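Local coordinates for oxidoreductase, NAD-binding/iron-sulfur cluster-binding protein (Nitratireductor pacificus pht-3B, PDB 6ZXU) that carries out catabolic reductive dehalogenation, binding cobalamin and two [4Fe-4S] clusters, at residues A[144-150]-A[230-236]; A[310-314]-A[405-410]; A[314-320]-A[680-686]. Where two conformers were deposited one is given. Numbering follows the deposited sequence.

Overall arrangement
Going from the N terminus, contact 1 closes first: it pairs strand 142-149 with strand 232-239, two neighbours in an antiparallel sheet, around a 79-residue connection that includes helix 168-190. Both contacts 2 and 3 come after contact 1 has closed, on the other side of the chain's centre, their centres about 42 and 44 Å from that of contact 1, and they cross each other: segment 310-314 pairs with 405-410, while 314-320 waits for 680-686, far beyond. They share Arg314 and touch, with centres about 9 Å apart. Together they join helix 317-323 and the loop between strands 394-399 and 422-429, both beside the cobalamin, to the C-terminal region.

Contact 1. Residues A[144-150]-A[230-236]; sequences LVFAVQF and RGFRLGV
Phe150, Arg230 and Gln149, the residues most covered in this pairing, lie where two antiparallel strands run out into loops. Strand 144-149 and strand 232-236 have extended backbones, the closest approach of their axes being 4.6 Å and their N-to-C directions 150° apart. Val145-Val236, Ala147-Leu234 and Gln149-Phe232 are non-hydrogen-bonded pairs; Phe146-Gly235 and Val148-Arg233 are hydrogen-bonded, with Phe146 N to Gly235 O and Gly235 N to Phe146 O both at 3.0 Å, Val148 N to Arg233 O at 2.9 Å and Arg233 N to Val148 O at 3.1 Å. Beyond the strands, Phe150 N donates to Gly231 O at 2.9 Å. The Phe150 ring (chi1 m) lies over Gly231, whose CA is 4.2 Å from the ring centroid in a CH-pi contact, while Arg233 CG approaches the ring edge. Arg230, chi1 m, packs its CB 4.0 Å from Phe150 CB. These are the two central strands of a four-stranded antiparallel sheet of order 1-2-4-3, the same order as in the sheet of strands 394-399, 422-429, 514-521 and 474-477. Phe146 and Phe150 meet helix 168-190; Val145, Leu234 and Val236 meet helix 206-212 across the other face. Phe146, chi1 p, folds its ring over Gly235, with Gly235 CA 3.9 Å from the centroid; a side chain at Gly235 would clash with the ring. Gln149, with chi1 and chi2 both t, reaches along the partner so that OE1 accepts from Arg230 N at 3.1 Å and sits over one face of the Arg230 guanidinium, which is salt-bridged to Glu279.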
loop_
_atom_site.group_PDB
_atom_site.type_symbol
_atom_site.label_atom_id
_atom_site.label_comp_id
_atom_site.label_asym_id
_atom_site.label_seq_id
_atom_site.Cartn_x
_atom_site.Cartn_y
_atom_site.Cartn_z
ATOM N N LEU A 144 2.746 20.895 -12.056
ATOM C CA LEU A 144 3.146 20.163 -10.833
ATOM C C LEU A 144 4.371 19.355 -11.118
ATOM O O LEU A 144 4.341 18.496 -11.963
ATOM C CB LEU A 144 2.036 19.269 -10.377
ATOM C CG LEU A 144 2.334 18.502 -9.095
ATOM C CD1 LEU A 144 1.988 19.302 -7.902
ATOM C CD2 LEU A 144 1.445 17.284 -9.115
ATOM N N VAL A 145 5.480 19.651 -10.395
ATOM C CA VAL A 145 6.737 19.012 -10.635
ATOM C C VAL A 145 7.061 18.209 -9.374
ATOM O O VAL A 145 6.845 18.694 -8.261
ATOM C CB VAL A 145 7.864 20.021 -10.886
ATOM C CG1 VAL A 145 9.112 19.344 -11.364
ATOM C CG2 VAL A 145 7.413 21.063 -11.924
ATOM N N PHE A 146 7.513 16.986 -9.555
ATOM C CA PHE A 146 7.883 16.137 -8.425
ATOM C C PHE A 146 9.092 15.327 -8.723
ATOM O O PHE A 146 9.384 15.020 -9.874
ATOM C CB PHE A 146 6.744 15.288 -7.965
ATOM C CG PHE A 146 6.285 14.322 -9.000
ATOM C CD1 PHE A 146 6.969 13.097 -9.144
ATOM C CD2 PHE A 146 5.182 14.575 -9.770
ATOM C CE1 PHE A 146 6.522 12.178 -10.063
ATOM C CE2 PHE A 146 4.773 13.663 -10.759
ATOM C CZ PHE A 146 5.464 12.467 -10.922
ATOM N N ALA A 147 9.850 15.002 -7.676
ATOM C CA ALA A 147 11.067 14.191 -7.772
ATOM C C ALA A 147 10.796 12.913 -6.968
ATOM O O ALA A 147 10.105 12.906 -5.938
ATOM C CB ALA A 147 12.280 14.878 -7.230
ATOM N N VAL A 148 11.329 11.841 -7.458
ATOM C CA VAL A 148 11.415 10.609 -6.669
ATOM C C VAL A 148 12.884 10.309 -6.467
ATOM O O VAL A 148 13.644 10.177 -7.431
ATOM C CB VAL A 148 10.656 9.436 -7.392
ATOM C CG1 VAL A 148 10.923 8.067 -6.716
ATOM C CG2 VAL A 148 9.200 9.729 -7.438
ATOM N N GLN A 149 13.298 10.055 -5.245
ATOM C CA GLN A 149 14.691 9.675 -4.979
ATOM C C GLN A 149 15.055 8.293 -5.499
ATOM O O GLN A 149 14.248 7.389 -5.521
ATOM C CB GLN A 149 14.982 9.752 -3.447
ATOM C CG GLN A 149 16.474 9.662 -3.179
ATOM C CD GLN A 149 16.948 10.033 -1.779
ATOM O OE1 GLN A 149 18.128 10.345 -1.575
ATOM N NE2 GLN A 149 16.078 9.930 -0.822
ATOM N N PHE A 150 16.292 8.142 -5.953
ATOM C CA PHE A 150 16.822 6.854 -6.308
ATOM C C PHE A 150 16.655 5.921 -5.154
ATOM O O PHE A 150 16.774 6.331 -4.001
ATOM C CB PHE A 150 18.355 6.944 -6.596
ATOM C CG PHE A 150 18.703 7.320 -8.008
ATOM C CD1 PHE A 150 17.801 7.875 -8.832
ATOM C CD2 PHE A 150 20.006 7.164 -8.464
ATOM C CE1 PHE A 150 18.130 8.261 -10.124
ATOM C CE2 PHE A 150 20.346 7.536 -9.751
ATOM C CZ PHE A 150 19.398 8.107 -10.588
ATOM N N ARG A 230 20.917 10.601 -2.867
ATOM C CA ARG A 230 21.145 9.470 -3.754
ATOM C C ARG A 230 20.958 9.736 -5.269
ATOM O O ARG A 230 21.269 8.878 -6.070
ATOM C CB ARG A 230 20.271 8.276 -3.313
ATOM C CG ARG A 230 20.504 7.979 -1.895
ATOM C CD ARG A 230 20.063 6.562 -1.540
ATOM N NE ARG A 230 18.713 6.552 -1.054
ATOM C CZ ARG A 230 18.383 6.601 0.252
ATOM N NH1 ARG A 230 19.292 6.627 1.201
ATOM N NH2 ARG A 230 17.100 6.572 0.582
ATOM N N GLY A 231 20.465 10.900 -5.646
ATOM C CA GLY A 231 19.980 11.108 -6.966
ATOM C C GLY A 231 18.494 10.938 -7.013
ATOM O O GLY A 231 17.864 10.551 -6.033
ATOM N N PHE A 232 17.898 11.313 -8.139
ATOM C CA PHE A 232 16.479 11.374 -8.270
ATOM C C PHE A 232 16.125 11.453 -9.791
ATOM O O PHE A 232 16.993 11.695 -10.618
ATOM C CB PHE A 232 15.895 12.589 -7.536
ATOM C CG PHE A 232 16.371 13.897 -8.087
ATOM C CD1 PHE A 232 17.554 14.444 -7.648
ATOM C CD2 PHE A 232 15.684 14.530 -9.090
ATOM C CE1 PHE A 232 18.021 15.643 -8.179
ATOM C CE2 PHE A 232 16.138 15.754 -9.610
ATOM C CZ PHE A 232 17.289 16.296 -9.159
ATOM N N ARG A 233 14.840 11.251 -10.088
ATOM C CA ARG A 233 14.260 11.483 -11.373
ATOM C C ARG A 233 13.008 12.277 -11.214
ATOM O O ARG A 233 12.465 12.361 -10.103
ATOM C CB ARG A 233 13.999 10.168 -12.148
ATOM C CG ARG A 233 15.208 9.290 -12.248
ATOM C CD ARG A 233 16.307 9.810 -13.196
ATOM N NE ARG A 233 15.852 9.692 -14.572
ATOM C CZ ARG A 233 16.589 9.926 -15.653
ATOM N NH1 ARG A 233 17.851 10.269 -15.592
ATOM N NH2 ARG A 233 16.031 9.724 -16.830
ATOM N N LEU A 234 12.554 12.894 -12.332
ATOM C CA LEU A 234 11.423 13.836 -12.343
ATOM C C LEU A 234 10.194 13.377 -13.087
ATOM O O LEU A 234 10.296 12.658 -14.059
ATOM C CB LEU A 234 11.834 15.147 -13.000
ATOM C CG LEU A 234 12.994 15.869 -12.333
ATOM C CD1 LEU A 234 13.555 16.932 -13.304
ATOM C CD2 LEU A 234 12.507 16.511 -11.037
ATOM N N GLY A 235 9.030 13.781 -12.581
ATOM C CA GLY A 235 7.786 13.693 -13.291
ATOM C C GLY A 235 7.130 15.076 -13.215
ATOM O O GLY A 235 7.387 15.848 -12.303
ATOM N N VAL A 236 6.273 15.370 -14.184
ATOM C CA VAL A 236 5.541 16.651 -14.308
ATOM C C VAL A 236 4.121 16.359 -14.746
ATOM O O VAL A 236 3.850 15.452 -15.539
ATOM C CB VAL A 236 6.210 17.591 -15.319
ATOM C CG1 VAL A 236 5.344 18.809 -15.531
ATOM C CG2 VAL A 236 7.615 17.964 -14.862
#

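Contact 2. Residues A[310-314]-A[405-410]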
loop_
_atom_site.group_PDB
_atom_site.type_symbol
_atom_site.label_atom_id
_atom_site.label_comp_id
_atom_site.label_asym_id
_atom_site.label_seq_id
_atom_site.Cartn_x
_atom_site.Cartn_y
_atom_site.Cartn_z
ATOM N N ARG A 310 -9.804 -26.318 0.437
ATOM C CA ARG A 310 -9.633 -25.246 -0.547
ATOM C C ARG A 310 -11.047 -24.725 -0.995
ATOM O O ARG A 310 -12.021 -25.453 -0.985
ATOM C CB ARG A 310 -8.761 -25.713 -1.720
ATOM C CG ARG A 310 -7.315 -25.866 -1.336
ATOM C CD ARG A 310 -6.508 -26.553 -2.396
ATOM N NE ARG A 310 -6.450 -25.763 -3.622
ATOM C CZ ARG A 310 -5.896 -26.168 -4.740
ATOM N NH1 ARG A 310 -5.414 -27.374 -4.821
ATOM N NH2 ARG A 310 -5.922 -25.423 -5.813
ATOM N N VAL A 311 -11.106 -23.427 -1.259
ATOM C CA VAL A 311 -12.326 -22.639 -1.434
ATOM C C VAL A 311 -12.372 -22.165 -2.892
ATOM O O VAL A 311 -11.298 -21.785 -3.469
ATOM C CB VAL A 311 -12.272 -21.369 -0.489
ATOM C CG1 VAL A 311 -13.567 -20.625 -0.556
ATOM C CG2 VAL A 311 -11.979 -21.840 0.938
ATOM N N ALA A 312 -13.519 -22.245 -3.524
ATOM C CA ALA A 312 -13.678 -21.672 -4.845
ATOM C C ALA A 312 -13.377 -20.120 -4.798
ATOM O O ALA A 312 -13.755 -19.458 -3.833
ATOM C CB ALA A 312 -15.107 -21.913 -5.358
ATOM N N LYS A 313 -12.716 -19.567 -5.807
ATOM C CA LYS A 313 -12.646 -18.096 -5.951
ATOM C C LYS A 313 -14.044 -17.459 -5.945
ATOM O O LYS A 313 -14.222 -16.364 -5.507
ATOM C CB LYS A 313 -11.954 -17.656 -7.245
ATOM C CG LYS A 313 -10.522 -17.393 -7.081
ATOM C CD LYS A 313 -9.845 -16.738 -8.247
ATOM C CE LYS A 313 -10.130 -15.256 -8.215
ATOM N NZ LYS A 313 -9.204 -14.662 -9.253
ATOM N N ARG A 314 -15.011 -18.187 -6.442
ATOM C CA ARG A 314 -16.381 -17.770 -6.454
ATOM C C ARG A 314 -16.959 -17.555 -5.047
ATOM O O ARG A 314 -18.018 -16.898 -4.888
ATOM C CB ARG A 314 -17.211 -18.792 -7.259
ATOM C CG ARG A 314 -18.737 -18.577 -7.300
ATOM C CD ARG A 314 -19.189 -17.265 -7.979
ATOM N NE ARG A 314 -20.635 -17.258 -8.007
ATOM C CZ ARG A 314 -21.411 -16.994 -6.961
ATOM N NH1 ARG A 314 -20.870 -16.597 -5.851
ATOM N NH2 ARG A 314 -22.716 -17.045 -7.024
ATOM N N TYR A 405 -3.777 -21.975 -2.347
ATOM C CA TYR A 405 -4.369 -21.687 -3.627
ATOM C C TYR A 405 -5.857 -21.885 -3.558
ATOM O O TYR A 405 -6.350 -22.799 -2.892
ATOM C CB TYR A 405 -3.770 -22.575 -4.726
ATOM C CG TYR A 405 -2.310 -22.364 -5.045
ATOM C CD1 TYR A 405 -1.318 -22.846 -4.211
ATOM C CD2 TYR A 405 -1.929 -21.725 -6.191
ATOM C CE1 TYR A 405 0.019 -22.684 -4.522
ATOM C CE2 TYR A 405 -0.592 -21.568 -6.530
ATOM C CZ TYR A 405 0.373 -22.052 -5.728
ATOM O OH TYR A 405 1.673 -21.910 -6.066
ATOM N N TYR A 406 -6.602 -21.061 -4.260
ATOM C CA TYR A 406 -8.026 -21.294 -4.444
ATOM C C TYR A 406 -8.279 -22.621 -5.169
ATOM O O TYR A 406 -7.429 -23.131 -5.885
ATOM C CB TYR A 406 -8.666 -20.191 -5.260
ATOM C CG TYR A 406 -8.760 -18.842 -4.582
ATOM C CD1 TYR A 406 -9.707 -18.618 -3.610
ATOM C CD2 TYR A 406 -7.951 -17.778 -4.998
ATOM C CE1 TYR A 406 -9.763 -17.372 -2.991
ATOM C CE2 TYR A 406 -8.014 -16.555 -4.411
ATOM C CZ TYR A 406 -8.917 -16.360 -3.421
ATOM O OH TYR A 406 -9.044 -15.098 -2.854
ATOM N N ALA A 407 -9.429 -23.196 -4.942
ATOM C CA ALA A 407 -9.777 -24.499 -5.569
ATOM C C ALA A 407 -10.042 -24.405 -7.065
ATOM O O ALA A 407 -9.641 -25.279 -7.847
ATOM C CB ALA A 407 -10.960 -25.104 -4.859
ATOM N N SER A 408 -10.680 -23.322 -7.476
ATOM C CA SER A 408 -11.156 -23.143 -8.859
ATOM C C SER A 408 -11.344 -21.646 -9.140
ATOM O O SER A 408 -11.528 -20.850 -8.188
ATOM C CB SER A 408 -12.482 -23.879 -9.056
ATOM O OG SER A 408 -13.505 -23.466 -8.142
ATOM N N ASP A 409 -11.265 -21.259 -10.404
ATOM C CA ASP A 409 -11.505 -19.860 -10.792
ATOM C C ASP A 409 -13.012 -19.599 -10.865
ATOM O O ASP A 409 -13.849 -20.522 -10.959
ATOM C CB ASP A 409 -10.783 -19.501 -12.100
ATOM C CG ASP A 409 -11.554 -19.992 -13.345
ATOM O OD1 ASP A 409 -11.537 -21.223 -13.624
ATOM O OD2 ASP A 409 -12.187 -19.155 -14.050
ATOM N N GLU A 410 -13.374 -18.327 -10.817
ATOM C CA GLU A 410 -14.805 -17.948 -10.770
ATOM C C GLU A 410 -15.420 -17.661 -12.164
ATOM O O GLU A 410 -16.576 -17.453 -12.262
ATOM C CB GLU A 410 -15.002 -16.717 -9.871
ATOM C CG GLU A 410 -14.598 -15.325 -10.442
ATOM C CD GLU A 410 -13.105 -15.100 -10.751
ATOM O OE1 GLU A 410 -12.278 -16.070 -10.627
ATOM O OE2 GLU A 410 -12.777 -13.902 -11.122
HETATM O O HOH W 1 -8.247 -22.172 -1.263
HETATM O O HOH W 2 -10.242 -11.911 -10.311
#
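This is a buried loop-to-loop contact in the wall of the cobalamin pocket. The approach to helix 317-323 lies along the loop that connects strands 394-399 and 422-429 of an antiparallel sheet. The two segments run nearly the same way, their end-to-end directions 24° apart, and two backbone hydrogen bonds hold them together: Ala407 N to Val311 O at 2.8 Å and Lys313 N to Ser408 O at 3.0 Å. At the N-terminal end, Arg310 turns its guanidinium back onto the other loop, NE donating to Tyr405 O at 3.1 Å and NH2 to Tyr406 O at 2.7 Å, so that one side chain serves two successive carbonyls. NH2 has a second acceptor in Ile416 O. Water 1 adds a bridge, accepting from Val311 N at 3.1 Å and donating to Tyr405 O at 2.6 Å.

Tyr406 is the residue that brings the ligand into the contact: its OH is hydrogen-bonded to cobalamin. Lys313, the residue most covered here, places CG over the face of this ring, 3.5 Å from its centroid, in a CH-pi contact. The ammonium group continues past the ring to Ser482 O. Farther along, Arg314 CB packs against Glu410 CB at 4.0 Å, while the Arg314 guanidinium leads away to Asp325 and to Ala694 O. The charged partner of Lys313 within the two loops is Glu410, and that salt bridge is a long one, with Lys313 NZ 3.6 Å from Glu410 OE1.

Contact 3. Residues A[314-320]-A[680-686]; sequences RGDFFKR and YPPRLQP
Where helix 317-323 begins, beside the cobalamin, Asp316 is its N-cap: OD1 accepts from Lys319 N at 3.2 Å and, weakly, from Phe318 N at 2.7 Å. Against this helix start lies the irregular segment 680-686, which makes a short 3-10 turn at Pro682 and Arg683 and then extends through Gln685. Gly315 and Gln685 are the nearest CA pair across the segments, 5.5 Å apart.

Gln685, with chi1 and chi2 both m, brings its amide up to Gly315, NE2 donating weakly to Gly315 O at 3.0 Å. A side chain on Gly315 would be tight against this amide. Pro686, the most covered residue, packs against two arginines: CB lies over a face of the Arg314 guanidinium (chi1 t, chi2 p) and CD over a face of that of Arg320, 3.8 Å from Arg320 CZ. Both arginines form salt bridges with Asp325, and Arg314 NH2 also donates to Ala694 O. Phe317, whose chi1 of -92° lies off the usual wells, sets CZ 3.5 Å from Tyr680 CD2 (Tyr680 chi1 m), over the tyrosine face; the rings are oblique, with planes at 46° and centroids 5.2 Å apart. Phe317 N is hydrogen-bonded to cobalamin, so this ring contact links the pocket to the C-terminal region. Tyr680 OH is hydrogen-bonded to Glu573. Arg320, chi1 m, chi2 t and chi3 p, extends NH1 to Leu684 O at 3.1 Å and, weakly, to Gln685 OE1 at 2.9 Å; water 3 accepts from Arg320 NH2 at 3.2 Å and donates to Leu684 O at 2.8 Å.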
loop_
_atom_site.group_PDB
_atom_site.type_symbol
_atom_site.label_atom_id
_atom_site.label_comp_id
_atom_site.label_asym_id
_atom_site.label_seq_id
_atom_site.Cartn_x
_atom_site.Cartn_y
_atom_site.Cartn_z
ATOM N N ARG A 314 -15.011 -18.187 -6.442
ATOM C CA ARG A 314 -16.381 -17.770 -6.454
ATOM C C ARG A 314 -16.959 -17.555 -5.047
ATOM O O ARG A 314 -18.018 -16.898 -4.888
ATOM C CB ARG A 314 -17.211 -18.792 -7.259
ATOM C CG ARG A 314 -18.737 -18.577 -7.300
ATOM C CD ARG A 314 -19.189 -17.265 -7.979
ATOM N NE ARG A 314 -20.635 -17.258 -8.007
ATOM C CZ ARG A 314 -21.411 -16.994 -6.961
ATOM N NH1 ARG A 314 -20.870 -16.597 -5.851
ATOM N NH2 ARG A 314 -22.716 -17.045 -7.024
ATOM N N GLY A 315 -16.277 -18.042 -4.006
ATOM C CA GLY A 315 -16.676 -17.809 -2.630
ATOM C C GLY A 315 -16.133 -16.569 -1.941
ATOM O O GLY A 315 -16.598 -16.252 -0.839
ATOM N N ASP A 316 -15.139 -15.911 -2.533
ATOM C CA ASP A 316 -14.693 -14.561 -2.151
ATOM C C ASP A 316 -16.001 -13.728 -2.089
ATOM O O ASP A 316 -16.746 -13.722 -3.043
ATOM C CB ASP A 316 -13.699 -14.127 -3.230
ATOM C CG ASP A 316 -13.486 -12.567 -3.382
ATOM O OD1 ASP A 316 -14.391 -11.781 -3.084
ATOM O OD2 ASP A 316 -12.364 -12.172 -3.913
ATOM N N PHE A 317 -16.273 -13.023 -1.002
ATOM C CA PHE A 317 -17.521 -12.325 -0.883
ATOM C C PHE A 317 -17.696 -11.107 -1.799
ATOM O O PHE A 317 -18.842 -10.762 -2.037
ATOM C CB PHE A 317 -17.903 -11.952 0.542
ATOM C CG PHE A 317 -18.755 -12.984 1.219
ATOM C CD1 PHE A 317 -18.264 -14.212 1.464
ATOM C CD2 PHE A 317 -20.030 -12.664 1.703
ATOM C CE1 PHE A 317 -19.039 -15.193 2.093
ATOM C CE2 PHE A 317 -20.817 -13.610 2.308
ATOM C CZ PHE A 317 -20.306 -14.905 2.526
ATOM N N PHE A 318 -16.654 -10.523 -2.361
ATOM C CA PHE A 318 -16.884 -9.582 -3.486
ATOM C C PHE A 318 -17.439 -10.306 -4.710
ATOM O O PHE A 318 -18.278 -9.753 -5.398
ATOM C CB PHE A 318 -15.616 -8.853 -3.870
ATOM C CG PHE A 318 -15.160 -7.858 -2.832
ATOM C CD1 PHE A 318 -16.081 -6.998 -2.263
ATOM C CD2 PHE A 318 -13.839 -7.841 -2.382
ATOM C CE1 PHE A 318 -15.685 -6.089 -1.304
ATOM C CE2 PHE A 318 -13.444 -6.939 -1.386
ATOM C CZ PHE A 318 -14.360 -6.064 -0.897
ATOM N N LYS A 319 -16.929 -11.502 -5.038
ATOM C CA LYS A 319 -17.470 -12.302 -6.133
ATOM C C LYS A 319 -18.905 -12.731 -5.854
ATOM O O LYS A 319 -19.762 -12.715 -6.747
ATOM C CB LYS A 319 -16.597 -13.530 -6.421
ATOM C CG LYS A 319 -15.171 -13.226 -6.766
ATOM C CD LYS A 319 -15.156 -12.048 -7.630
ATOM C CE LYS A 319 -13.995 -12.045 -8.585
ATOM N NZ LYS A 319 -12.753 -11.894 -7.934
ATOM N N ARG A 320 -19.242 -13.011 -4.605
ATOM C CA ARG A 320 -20.598 -13.310 -4.239
ATOM C C ARG A 320 -21.523 -12.148 -4.454
ATOM O O ARG A 320 -22.628 -12.285 -4.984
ATOM C CB ARG A 320 -20.700 -13.817 -2.819
ATOM C CG ARG A 320 -19.911 -15.096 -2.567
ATOM C CD ARG A 320 -20.388 -15.869 -1.335
ATOM N NE ARG A 320 -21.696 -16.507 -1.501
ATOM C CZ ARG A 320 -22.221 -17.420 -0.694
ATOM N NH1 ARG A 320 -21.549 -17.867 0.366
ATOM N NH2 ARG A 320 -23.436 -17.826 -0.899
ATOM N N TYR A 680 -18.961 -18.464 7.212
ATOM C CA TYR A 680 -19.221 -19.138 5.960
ATOM C C TYR A 680 -18.003 -19.978 5.595
ATOM O O TYR A 680 -17.245 -19.628 4.684
ATOM C CB TYR A 680 -19.569 -18.152 4.876
ATOM C CG TYR A 680 -20.819 -17.397 5.181
ATOM C CD1 TYR A 680 -22.049 -17.966 5.020
ATOM C CD2 TYR A 680 -20.763 -16.147 5.774
ATOM C CE1 TYR A 680 -23.218 -17.306 5.362
ATOM C CE2 TYR A 680 -21.924 -15.484 6.181
ATOM C CZ TYR A 680 -23.165 -16.096 5.958
ATOM O OH TYR A 680 -24.354 -15.401 6.308
ATOM N N PRO A 681 -17.847 -21.129 6.288
ATOM C CA PRO A 681 -16.790 -22.045 5.899
ATOM C C PRO A 681 -17.187 -22.719 4.597
ATOM O O PRO A 681 -18.290 -22.525 4.143
ATOM C CB PRO A 681 -16.738 -23.024 7.067
ATOM C CG PRO A 681 -18.117 -22.994 7.617
ATOM C CD PRO A 681 -18.618 -21.623 7.427
ATOM N N PRO A 682 -16.284 -23.544 4.003
ATOM C CA PRO A 682 -16.608 -24.181 2.722
ATOM C C PRO A 682 -18.001 -24.783 2.556
ATOM O O PRO A 682 -18.595 -24.662 1.477
ATOM C CB PRO A 682 -15.509 -25.224 2.580
ATOM C CG PRO A 682 -14.338 -24.505 3.184
ATOM C CD PRO A 682 -14.884 -23.806 4.379
ATOM N N ARG A 683 -18.551 -25.390 3.571
ATOM C CA ARG A 683 -19.862 -25.925 3.342
ATOM C C ARG A 683 -20.943 -24.921 3.021
ATOM O O ARG A 683 -21.963 -25.311 2.515
ATOM C CB ARG A 683 -20.308 -26.791 4.490
ATOM C CG ARG A 683 -20.546 -26.159 5.776
ATOM C CD ARG A 683 -20.967 -27.232 6.818
ATOM N NE ARG A 683 -22.326 -27.660 6.551
ATOM C CZ ARG A 683 -23.416 -27.099 7.043
ATOM N NH1 ARG A 683 -23.312 -26.140 7.930
ATOM N NH2 ARG A 683 -24.629 -27.482 6.624
ATOM N N LEU A 684 -20.758 -23.647 3.391
ATOM C CA LEU A 684 -21.743 -22.606 3.133
ATOM C C LEU A 684 -21.301 -21.679 2.035
ATOM O O LEU A 684 -21.853 -20.577 1.903
ATOM C CB LEU A 684 -22.043 -21.842 4.424
ATOM C CG LEU A 684 -22.662 -22.713 5.545
ATOM C CD1 LEU A 684 -22.872 -21.879 6.807
ATOM C CD2 LEU A 684 -24.015 -23.216 5.056
ATOM N N GLN A 685 -20.327 -22.108 1.245
ATOM C CA GLN A 685 -19.805 -21.379 0.141
ATOM C C GLN A 685 -20.311 -22.032 -1.172
ATOM O O GLN A 685 -20.646 -23.191 -1.148
ATOM C CB GLN A 685 -18.284 -21.395 0.190
ATOM C CG GLN A 685 -17.725 -20.536 1.324
ATOM C CD GLN A 685 -17.763 -19.041 1.006
ATOM O OE1 GLN A 685 -18.757 -18.532 0.564
ATOM N NE2 GLN A 685 -16.652 -18.327 1.290
ATOM N N PRO A 686 -20.265 -21.308 -2.299
ATOM C CA PRO A 686 -20.430 -21.960 -3.625
ATOM C C PRO A 686 -19.335 -22.999 -3.777
ATOM O O PRO A 686 -18.164 -22.735 -3.452
ATOM C CB PRO A 686 -20.187 -20.837 -4.621
ATOM C CG PRO A 686 -20.281 -19.568 -3.824
ATOM C CD PRO A 686 -19.935 -19.867 -2.435
HETATM O O HOH W 3 -24.452 -19.565 1.546
#